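Local structure of methyltransferase-like protein (Saccharopolyspora spinosa, 4PNE) at residues V99-G104 and G120-Q125; D150-P155 and E172-D177; A179-L184 and R231-E236. The protein catalyses a [4+2] cycloaddition in spinosyn biosynthesis, although it is built like an S-adenosylmethionine-dependent methyltransferase and binds S-adenosyl-L-homocysteine. All coordinates share one frame; numbering follows the deposited sequence.

Contact 1: V99-G104 and G120-Q125; sequences VGCGTG and GITVSQ. With SAH (S-adenosyl-L-homocysteine), chain C.
Cys101 and Ile121 join the glycine-rich loop to the strand beside it: Cys101 N donates to Ile121 O at 2.9 Å, entering about 36° above the carbonyl plane. Gly100 N adds a weak bond to the same oxygen, so two successive amides share one acceptor where the parallel pairing of Val99 and Ile121 gives way to the loop. The thiol of Cys101 turns back over this junction and lies 3.6 Å, SG to C, from the carbonyl carbon of Gly120.

Thr122 shows how one short side chain can serve both loop and ligand. Its CB faces Cys101 SG and the ribose of SAH. From there the branches part: CG2 packs on Cys101 SG at 3.8 Å, whereas OG1, set anti to the backbone N (chi1 172°), accepts a hydrogen bond from SAH O2' at 2.8 Å. Ser124 N also donates to Thr122 OG1, at 3.1 Å and nearly straight (170°), forming an ST turn, and Gln127 OE1 is a further partner. Three partners round one oxygen probably fix the rotation of the hydroxyl.

Across the ribose, Gly102 N reaches SAH O3' at 3.0 Å, and Gly100 O receives the amino group, SAH N, at 2.7 Å. Neither glycine has a side chain, and the ligand lies directly against their backbone. Cys101 to Gly104 form a type II' turn that leads into helix 105-113. A glycine-rich loop after the first strand, with a residue that binds a ribose hydroxyl at the end of the second, is the cofactor-binding signature of the Rossmann-like class I methyltransferase fold.

Contact 2: D150-P155 and E172-D177; sequences DAMSLP and EMSEPD. With SAH (S-adenosyl-L-homocysteine), chain C.
Met173 and Ala151 touch beside the adenine of SAH, and the methyl of Met173 also covers one face of that ring system, with CE 3.9 Å from SAH C5. Val123 covers the opposite face with its two methyls. Along the rim that carries N1 and N6, Ala151 N donates to SAH N1 at 2.9 Å in an almost straight bond (172°), while SAH N6 donates to Asp150 OD1 at 3.1 Å. The carboxylate is held in turn by Met152 N, 2.9 Å from Asp150 OD1 and approaching from 44° above the carboxylate plane: an Asx turn that positions the adenine acceptor.

Met173 is fully extended beyond CG, which carries CE across the face of the purine and to 3.7 Å from Ala151 CB. Met152 instead bends at its last torsion (chi3 -77°). Its SD receives a weak hydrogen bond from Glu175 N at 3.4 Å, and its CE rests on Ser174 OG at 3.5 Å. Glu175 holds the N-cap position of helix 176-186, and its carboxylate pairs with Arg178. An acidic side chain and the next backbone amide reading N6 and N1 is characteristic of the adenine pocket in class I methyltransferases.

Contact 3: A179-L184 and R231-E236; sequences AIREIL and RAAGFE
Helix 176-186 meets the C-terminal end of helix 223-233 and the turn that follows it, with Leu184 lying over the ring of Phe235. The contact is a CH-pi interaction of clear geometry: Leu184 CD1 stands 3.6 Å from the ring centroid and only 5° off the ring normal. The two side chains run antiparallel, alongside one another, Leu184 being directed across the gap by the placement of its CG anti to the backbone N (chi1 -174°). Its CB lies against the same ring, 3.7 Å from Phe235 CE2. The other methyl, CD2, presses against the backbone, 3.0 Å from Ala233 O, a notably close approach.

Gly234 ends helix 223-233 in a Schellman motif, its positive phi turning the chain toward strand 236-242. The turn brings Phe235 back beside the helix end, so that Ala233 and Phe235, on either side of Gly234 in the chain, offer the partner helix a small methyl and a broad ring. Each helix belongs to a crossover onto the same sheet, and Phe235 and Ile183 both reach Leu193 of strand 191-200, on the sheet.

Around the edge of the Phe235 ring stand Ile180 O, 3.6 Å from CE2, and Ile183 CG2, 4.2 Å from CZ. That carbonyl is already engaged within its own helix, accepting from Leu184 N. Packing is also tight where Ala233 CB lies 3.4 Å from Ile180 CG2, a close pair of methyls. On the more exposed side the aliphatic part of Arg181 packs on the Ala233 methyl, with Arg181 CG 4.0 Å from Ala233 CB.

Overall arrangement
From the N terminus, contact 1 closes first, bringing strand 117-122 back beside the loop after strand 95-99 once helix 105-113 has been traversed. Contact 2 opens later, at the end of strand 144-148, and closes over strand 161-167 at the start of helix 176-186. Contact 3 starts within that same helix and closes beyond strand 191-200 at the end of helix 223-233. The three loops follow in series; none nests or crosses. Contacts 1 and 2 share SAH and meet where Val99 packs on Ala151, while Leu154 N and Glu182 OE2, probably hydrogen-bonded, connect contacts 2 and 3. Together they tie the SAH site to helices 176-186 and 223-233.

Contact 1: V99-G104 and G120-Q125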
loop_
_atom_site.group_PDB
_atom_site.type_symbol
_atom_site.label_atom_id
_atom_site.label_comp_id
_atom_site.label_asym_id
_atom_site.label_seq_id
_atom_site.Cartn_x
_atom_site.Cartn_y
_atom_site.Cartn_z
ATOM N N VAL A 99 0.395 1.216 -7.768
ATOM C CA VAL A 99 -1.054 1.212 -7.662
ATOM C C VAL A 99 -1.439 1.598 -6.242
ATOM O O VAL A 99 -1.243 0.824 -5.320
ATOM C CB VAL A 99 -1.630 -0.142 -7.991
ATOM C CG1 VAL A 99 -3.167 -0.109 -7.828
ATOM C CG2 VAL A 99 -1.252 -0.535 -9.393
ATOM N N GLY A 100 -1.910 2.813 -6.055
ATOM C CA GLY A 100 -2.174 3.309 -4.719
ATOM C C GLY A 100 -0.909 3.813 -4.054
ATOM O O GLY A 100 -0.458 3.256 -3.066
ATOM N N CYS A 101 -0.366 4.900 -4.565
ATOM C CA CYS A 101 1.008 5.255 -4.301
ATOM C C CYS A 101 1.192 6.086 -3.023
ATOM O O CYS A 101 2.327 6.441 -2.695
ATOM C CB CYS A 101 1.573 6.012 -5.513
ATOM S SG CYS A 101 0.712 7.612 -5.854
ATOM N N GLY A 102 0.104 6.388 -2.315
ATOM C CA GLY A 102 0.179 7.213 -1.114
ATOM C C GLY A 102 0.782 8.575 -1.448
ATOM O O GLY A 102 0.484 9.152 -2.513
ATOM N N THR A 103 1.657 9.066 -0.575
ATOM C CA THR A 103 2.305 10.359 -0.822
ATOM C C THR A 103 3.513 10.226 -1.747
ATOM O O THR A 103 4.297 11.175 -1.924
ATOM C CB THR A 103 2.746 11.009 0.493
ATOM O OG1 THR A 103 3.738 10.186 1.097
ATOM C CG2 THR A 103 1.583 11.136 1.434
ATOM N N GLY A 104 3.725 9.018 -2.281
ATOM C CA GLY A 104 4.846 8.762 -3.161
ATOM C C GLY A 104 6.172 8.480 -2.472
ATOM O O GLY A 104 7.208 8.366 -3.138
ATOM N N GLY A 120 2.906 6.629 -10.533
ATOM C CA GLY A 120 2.201 6.413 -9.277
ATOM C C GLY A 120 0.787 6.899 -9.365
ATOM O O GLY A 120 0.572 8.037 -9.775
ATOM N N ILE A 121 -0.188 6.080 -9.012
ATOM C CA ILE A 121 -1.575 6.480 -9.049
ATOM C C ILE A 121 -2.231 6.385 -7.677
ATOM O O ILE A 121 -1.934 5.491 -6.892
ATOM C CB ILE A 121 -2.400 5.658 -10.052
ATOM C CG1 ILE A 121 -2.398 4.167 -9.710
ATOM C CG2 ILE A 121 -1.837 5.843 -11.445
ATOM C CD1 ILE A 121 -3.405 3.342 -10.532
ATOM N N THR A 122 -3.090 7.352 -7.389
ATOM C CA THR A 122 -3.846 7.359 -6.160
ATOM C C THR A 122 -5.190 8.027 -6.423
ATOM O O THR A 122 -5.325 8.749 -7.395
ATOM C CB THR A 122 -3.107 8.081 -5.045
ATOM O OG1 THR A 122 -3.986 8.206 -3.912
ATOM C CG2 THR A 122 -2.636 9.466 -5.501
ATOM N N VAL A 123 -6.167 7.804 -5.565
ATOM C CA VAL A 123 -7.469 8.466 -5.726
ATOM C C VAL A 123 -7.583 9.734 -4.877
ATOM O O VAL A 123 -8.604 10.411 -4.908
ATOM C CB VAL A 123 -8.599 7.495 -5.394
ATOM C CG1 VAL A 123 -8.720 6.479 -6.526
ATOM C CG2 VAL A 123 -8.365 6.772 -4.047
ATOM N N SER A 124 -6.510 10.038 -4.162
ATOM C CA SER A 124 -6.444 11.227 -3.327
ATOM C C SER A 124 -5.719 12.356 -4.029
ATOM O O SER A 124 -4.518 12.250 -4.251
ATOM C CB SER A 124 -5.731 10.888 -2.025
ATOM O OG SER A 124 -5.474 12.052 -1.260
ATOM N N GLN A 125 -6.410 13.477 -4.304
ATOM C CA GLN A 125 -5.756 14.631 -4.927
ATOM C C GLN A 125 -4.740 15.293 -3.994
ATOM O O GLN A 125 -3.743 15.848 -4.447
ATOM C CB GLN A 125 -6.798 15.648 -5.381
ATOM C CG GLN A 125 -7.763 15.100 -6.368
ATOM C CD GLN A 125 -8.810 16.099 -6.792
ATOM O OE1 GLN A 125 -8.794 16.582 -7.919
ATOM N NE2 GLN A 125 -9.728 16.412 -5.890
HETATM N N SAH C . 1.434 2.261 -1.425
HETATM C CA SAH C . 1.503 3.443 -0.560
HETATM C CB SAH C . 0.167 3.849 0.057
HETATM C CG SAH C . -0.706 2.776 0.660
HETATM S SD SAH C . -2.130 3.503 1.485
HETATM C C SAH C . 2.524 3.208 0.519
HETATM O O SAH C . 2.952 4.154 1.156
HETATM O OXT SAH C . 2.982 2.074 0.684
HETATM C "C5'" SAH C . -3.377 3.039 0.255
HETATM C "C4'" SAH C . -3.285 3.827 -1.043
HETATM O "O4'" SAH C . -4.142 3.243 -2.015
HETATM C "C3'" SAH C . -3.729 5.275 -0.927
HETATM O "O3'" SAH C . -2.748 6.037 -1.606
HETATM C "C2'" SAH C . -5.077 5.302 -1.629
HETATM O "O2'" SAH C . -5.490 6.549 -2.185
HETATM C "C1'" SAH C . -4.864 4.233 -2.699
HETATM N N9 SAH C . -6.132 3.732 -3.263
HETATM C C8 SAH C . -7.256 3.288 -2.645
HETATM N N7 SAH C . -8.189 2.970 -3.571
HETATM C C5 SAH C . -7.662 3.227 -4.784
HETATM C C6 SAH C . -8.157 3.114 -6.067
HETATM N N6 SAH C . -9.376 2.653 -6.303
HETATM N N1 SAH C . -7.365 3.440 -7.109
HETATM C C2 SAH C . -6.082 3.906 -6.914
HETATM N N3 SAH C . -5.598 4.069 -5.647
HETATM C C4 SAH C . -6.374 3.702 -4.603
#

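Contact 2: D150-P155 and E172-D177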
loop_
_atom_site.group_PDB
_atom_site.type_symbol
_atom_site.label_atom_id
_atom_site.label_comp_id
_atom_site.label_asym_id
_atom_site.label_seq_id
_atom_site.Cartn_x
_atom_site.Cartn_y
_atom_site.Cartn_z
ATOM N N ASP A 150 -8.085 5.930 -10.827
ATOM C CA ASP A 150 -8.747 4.809 -10.174
ATOM C C ASP A 150 -8.241 3.483 -10.745
ATOM O O ASP A 150 -8.405 3.213 -11.920
ATOM C CB ASP A 150 -10.264 4.929 -10.380
ATOM C CG ASP A 150 -11.067 3.930 -9.551
ATOM O OD1 ASP A 150 -10.544 2.881 -9.118
ATOM O OD2 ASP A 150 -12.264 4.213 -9.354
ATOM N N ALA A 151 -7.669 2.636 -9.906
ATOM C CA ALA A 151 -7.077 1.389 -10.351
ATOM C C ALA A 151 -8.109 0.427 -10.905
ATOM O O ALA A 151 -7.746 -0.500 -11.607
ATOM C CB ALA A 151 -6.298 0.735 -9.190
ATOM N N MET A 152 -9.387 0.649 -10.609
ATOM C CA MET A 152 -10.423 -0.231 -11.140
ATOM C C MET A 152 -10.725 0.116 -12.594
ATOM O O MET A 152 -11.463 -0.624 -13.273
ATOM C CB MET A 152 -11.677 -0.165 -10.276
ATOM C CG MET A 152 -11.459 -0.887 -8.953
ATOM S SD MET A 152 -12.810 -0.798 -7.784
ATOM C CE MET A 152 -12.588 0.873 -7.178
ATOM N N SER A 153 -10.140 1.219 -13.075
ATOM C CA SER A 153 -10.263 1.608 -14.481
ATOM C C SER A 153 -9.046 2.378 -14.971
ATOM O O SER A 153 -9.036 3.598 -14.997
ATOM C CB SER A 153 -11.507 2.456 -14.690
ATOM O OG SER A 153 -11.667 2.685 -16.076
ATOM N N LEU A 154 -8.048 1.655 -15.443
ATOM C CA LEU A 154 -6.775 2.256 -15.779
ATOM C C LEU A 154 -6.804 2.817 -17.187
ATOM O O LEU A 154 -7.288 2.142 -18.095
ATOM C CB LEU A 154 -5.664 1.218 -15.658
ATOM C CG LEU A 154 -5.418 0.666 -14.256
ATOM C CD1 LEU A 154 -4.340 -0.426 -14.359
ATOM C CD2 LEU A 154 -4.994 1.743 -13.298
ATOM N N PRO A 155 -6.245 4.028 -17.376
ATOM C CA PRO A 155 -6.279 4.649 -18.714
ATOM C C PRO A 155 -5.235 4.075 -19.677
ATOM O O PRO A 155 -5.229 4.415 -20.860
ATOM C CB PRO A 155 -5.981 6.113 -18.410
ATOM C CG PRO A 155 -5.113 6.067 -17.199
ATOM C CD PRO A 155 -5.695 4.951 -16.364
ATOM N N GLU A 172 -8.428 -1.723 -0.077
ATOM C CA GLU A 172 -9.202 -0.483 0.040
ATOM C C GLU A 172 -10.196 -0.280 -1.078
ATOM O O GLU A 172 -10.994 0.645 -1.042
ATOM C CB GLU A 172 -8.272 0.722 0.064
ATOM C CG GLU A 172 -7.456 0.745 1.305
ATOM C CD GLU A 172 -6.661 2.012 1.475
ATOM O OE1 GLU A 172 -6.571 2.831 0.535
ATOM O OE2 GLU A 172 -6.151 2.181 2.578
ATOM N N MET A 173 -10.133 -1.115 -2.094
ATOM C CA MET A 173 -10.934 -0.889 -3.273
ATOM C C MET A 173 -12.293 -1.544 -3.169
ATOM O O MET A 173 -12.404 -2.604 -2.578
ATOM C CB MET A 173 -10.178 -1.390 -4.479
ATOM C CG MET A 173 -8.810 -0.764 -4.513
ATOM S SD MET A 173 -7.937 -1.192 -5.991
ATOM C CE MET A 173 -6.368 -0.362 -5.695
ATOM N N SER A 174 -13.320 -0.931 -3.756
ATOM C CA SER A 174 -14.664 -1.484 -3.624
ATOM C C SER A 174 -14.727 -2.837 -4.313
ATOM O O SER A 174 -15.366 -3.751 -3.819
ATOM C CB SER A 174 -15.722 -0.527 -4.184
ATOM O OG SER A 174 -15.525 -0.244 -5.555
ATOM N N GLU A 175 -14.023 -2.967 -5.431
ATOM C CA GLU A 175 -14.009 -4.203 -6.216
ATOM C C GLU A 175 -12.565 -4.588 -6.535
ATOM O O GLU A 175 -12.059 -4.267 -7.616
ATOM C CB GLU A 175 -14.808 -4.026 -7.506
ATOM C CG GLU A 175 -16.294 -3.813 -7.294
ATOM C CD GLU A 175 -17.023 -3.496 -8.591
ATOM O OE1 GLU A 175 -17.179 -4.412 -9.428
ATOM O OE2 GLU A 175 -17.432 -2.327 -8.776
ATOM N N PRO A 176 -11.891 -5.250 -5.581
ATOM C CA PRO A 176 -10.458 -5.534 -5.760
ATOM C C PRO A 176 -10.200 -6.430 -6.951
ATOM O O PRO A 176 -9.148 -6.330 -7.554
ATOM C CB PRO A 176 -10.060 -6.256 -4.477
ATOM C CG PRO A 176 -11.112 -5.958 -3.490
ATOM C CD PRO A 176 -12.372 -5.590 -4.233
ATOM N N ASP A 177 -11.138 -7.313 -7.269
ATOM C CA ASP A 177 -10.911 -8.249 -8.359
ATOM C C ASP A 177 -10.831 -7.508 -9.666
ATOM O O ASP A 177 -10.133 -7.926 -10.562
ATOM C CB ASP A 177 -12.012 -9.307 -8.407
ATOM C CG ASP A 177 -12.016 -10.192 -7.177
ATOM O OD1 ASP A 177 -11.095 -11.038 -7.034
ATOM O OD2 ASP A 177 -12.944 -10.048 -6.346
HETATM N N SAH C . 1.434 2.261 -1.425
HETATM C CA SAH C . 1.503 3.443 -0.560
HETATM C CB SAH C . 0.167 3.849 0.057
HETATM C CG SAH C . -0.706 2.776 0.660
HETATM S SD SAH C . -2.130 3.503 1.485
HETATM C C SAH C . 2.524 3.208 0.519
HETATM O O SAH C . 2.952 4.154 1.156
HETATM O OXT SAH C . 2.982 2.074 0.684
HETATM C "C5'" SAH C . -3.377 3.039 0.255
HETATM C "C4'" SAH C . -3.285 3.827 -1.043
HETATM O "O4'" SAH C . -4.142 3.243 -2.015
HETATM C "C3'" SAH C . -3.729 5.275 -0.927
HETATM O "O3'" SAH C . -2.748 6.037 -1.606
HETATM C "C2'" SAH C . -5.077 5.302 -1.629
HETATM O "O2'" SAH C . -5.490 6.549 -2.185
HETATM C "C1'" SAH C . -4.864 4.233 -2.699
HETATM N N9 SAH C . -6.132 3.732 -3.263
HETATM C C8 SAH C . -7.256 3.288 -2.645
HETATM N N7 SAH C . -8.189 2.970 -3.571
HETATM C C5 SAH C . -7.662 3.227 -4.784
HETATM C C6 SAH C . -8.157 3.114 -6.067
HETATM N N6 SAH C . -9.376 2.653 -6.303
HETATM N N1 SAH C . -7.365 3.440 -7.109
HETATM C C2 SAH C . -6.082 3.906 -6.914
HETATM N N3 SAH C . -5.598 4.069 -5.647
HETATM C C4 SAH C . -6.374 3.702 -4.603
#

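Contact 3: A179-L184 and R231-E236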
loop_
_atom_site.group_PDB
_atom_site.type_symbol
_atom_site.label_atom_id
_atom_site.label_comp_id
_atom_site.label_asym_id
_atom_site.label_seq_id
_atom_site.Cartn_x
_atom_site.Cartn_y
_atom_site.Cartn_z
ATOM N N ALA A 179 -9.739 -4.356 -10.028
ATOM C CA ALA A 179 -8.414 -3.744 -10.081
ATOM C C ALA A 179 -7.331 -4.777 -10.432
ATOM O O ALA A 179 -6.380 -4.505 -11.177
ATOM C CB ALA A 179 -8.098 -3.089 -8.773
ATOM N N ILE A 180 -7.444 -5.969 -9.869
ATOM C CA ILE A 180 -6.463 -6.998 -10.157
ATOM C C ILE A 180 -6.454 -7.352 -11.661
ATOM O O ILE A 180 -5.389 -7.486 -12.268
ATOM C CB ILE A 180 -6.738 -8.244 -9.309
ATOM C CG1 ILE A 180 -6.342 -7.977 -7.843
ATOM C CG2 ILE A 180 -5.967 -9.443 -9.858
ATOM C CD1 ILE A 180 -6.829 -9.026 -6.914
ATOM N N ARG A 181 -7.630 -7.495 -12.265
ATOM C CA ARG A 181 -7.706 -7.754 -13.695
ATOM C C ARG A 181 -7.130 -6.579 -14.514
ATOM O O ARG A 181 -6.522 -6.804 -15.555
ATOM C CB ARG A 181 -9.147 -8.045 -14.113
ATOM C CG ARG A 181 -9.646 -9.342 -13.533
ATOM C CD ARG A 181 -10.949 -9.809 -14.157
ATOM N NE ARG A 181 -12.030 -8.860 -13.926
ATOM C CZ ARG A 181 -12.838 -8.855 -12.864
ATOM N NH1 ARG A 181 -12.694 -9.738 -11.885
ATOM N NH2 ARG A 181 -13.786 -7.932 -12.772
ATOM N N GLU A 182 -7.295 -5.350 -14.048
ATOM C CA GLU A 182 -6.739 -4.211 -14.767
ATOM C C GLU A 182 -5.217 -4.208 -14.711
ATOM O O GLU A 182 -4.527 -3.913 -15.702
ATOM C CB GLU A 182 -7.282 -2.915 -14.175
ATOM C CG GLU A 182 -8.630 -2.527 -14.728
ATOM C CD GLU A 182 -8.553 -2.156 -16.205
ATOM O OE1 GLU A 182 -8.692 -3.052 -17.085
ATOM O OE2 GLU A 182 -8.313 -0.957 -16.482
ATOM N N ILE A 183 -4.686 -4.530 -13.541
ATOM C CA ILE A 183 -3.237 -4.605 -13.410
ATOM C C ILE A 183 -2.691 -5.675 -14.356
ATOM O O ILE A 183 -1.675 -5.460 -15.040
ATOM C CB ILE A 183 -2.780 -4.883 -11.943
ATOM C CG1 ILE A 183 -3.148 -3.713 -11.045
ATOM C CG2 ILE A 183 -1.276 -5.079 -11.899
ATOM C CD1 ILE A 183 -3.075 -4.011 -9.582
ATOM N N LEU A 184 -3.348 -6.829 -14.399
ATOM C CA LEU A 184 -2.922 -7.889 -15.306
ATOM C C LEU A 184 -2.954 -7.399 -16.744
ATOM O O LEU A 184 -2.028 -7.678 -17.501
ATOM C CB LEU A 184 -3.808 -9.120 -15.148
ATOM C CG LEU A 184 -3.360 -10.349 -15.947
ATOM C CD1 LEU A 184 -2.158 -10.983 -15.317
ATOM C CD2 LEU A 184 -4.503 -11.360 -15.975
ATOM N N ARG A 231 -4.694 -15.455 -8.576
ATOM C CA ARG A 231 -4.684 -16.609 -9.483
ATOM C C ARG A 231 -5.877 -16.614 -10.406
ATOM O O ARG A 231 -5.747 -16.873 -11.599
ATOM C CB ARG A 231 -4.678 -17.922 -8.701
ATOM C CG ARG A 231 -3.339 -18.318 -8.171
ATOM C CD ARG A 231 -3.308 -19.814 -7.860
ATOM N NE ARG A 231 -1.957 -20.281 -7.542
ATOM C CZ ARG A 231 -1.425 -20.325 -6.320
ATOM N NH1 ARG A 231 -2.116 -19.914 -5.258
ATOM N NH2 ARG A 231 -0.182 -20.774 -6.166
ATOM N N ALA A 232 -7.048 -16.380 -9.840
ATOM C CA ALA A 232 -8.288 -16.419 -10.584
ATOM C C ALA A 232 -8.288 -15.387 -11.711
ATOM O O ALA A 232 -8.892 -15.613 -12.770
ATOM C CB ALA A 232 -9.456 -16.199 -9.656
ATOM N N ALA A 233 -7.577 -14.276 -11.511
ATOM C CA ALA A 233 -7.533 -13.236 -12.512
ATOM C C ALA A 233 -6.619 -13.610 -13.678
ATOM O O ALA A 233 -6.720 -13.017 -14.747
ATOM C CB ALA A 233 -7.063 -11.932 -11.887
ATOM N N GLY A 234 -5.718 -14.573 -13.465
ATOM C CA GLY A 234 -4.769 -14.987 -14.488
ATOM C C GLY A 234 -3.301 -14.857 -14.090
ATOM O O GLY A 234 -2.406 -15.180 -14.870
ATOM N N PHE A 235 -3.024 -14.386 -12.874
ATOM C CA PHE A 235 -1.636 -14.307 -12.453
ATOM C C PHE A 235 -1.063 -15.685 -12.129
ATOM O O PHE A 235 -1.793 -16.548 -11.625
ATOM C CB PHE A 235 -1.501 -13.430 -11.228
ATOM C CG PHE A 235 -1.527 -11.965 -11.530
ATOM C CD1 PHE A 235 -0.373 -11.307 -11.905
ATOM C CD2 PHE A 235 -2.693 -11.239 -11.400
ATOM C CE1 PHE A 235 -0.395 -9.958 -12.168
ATOM C CE2 PHE A 235 -2.703 -9.877 -11.663
ATOM C CZ PHE A 235 -1.563 -9.251 -12.035
ATOM N N GLU A 236 0.219 -15.877 -12.424
ATOM C CA GLU A 236 1.030 -16.938 -11.809
ATOM C C GLU A 236 1.586 -16.456 -10.473
ATOM O O GLU A 236 2.200 -15.400 -10.403
ATOM C CB GLU A 236 2.224 -17.332 -12.680
ATOM C CG GLU A 236 1.930 -17.688 -14.087
ATOM C CD GLU A 236 3.215 -17.902 -14.871
ATOM O OE1 GLU A 236 4.305 -17.907 -14.241
ATOM O OE2 GLU A 236 3.135 -18.043 -16.105
#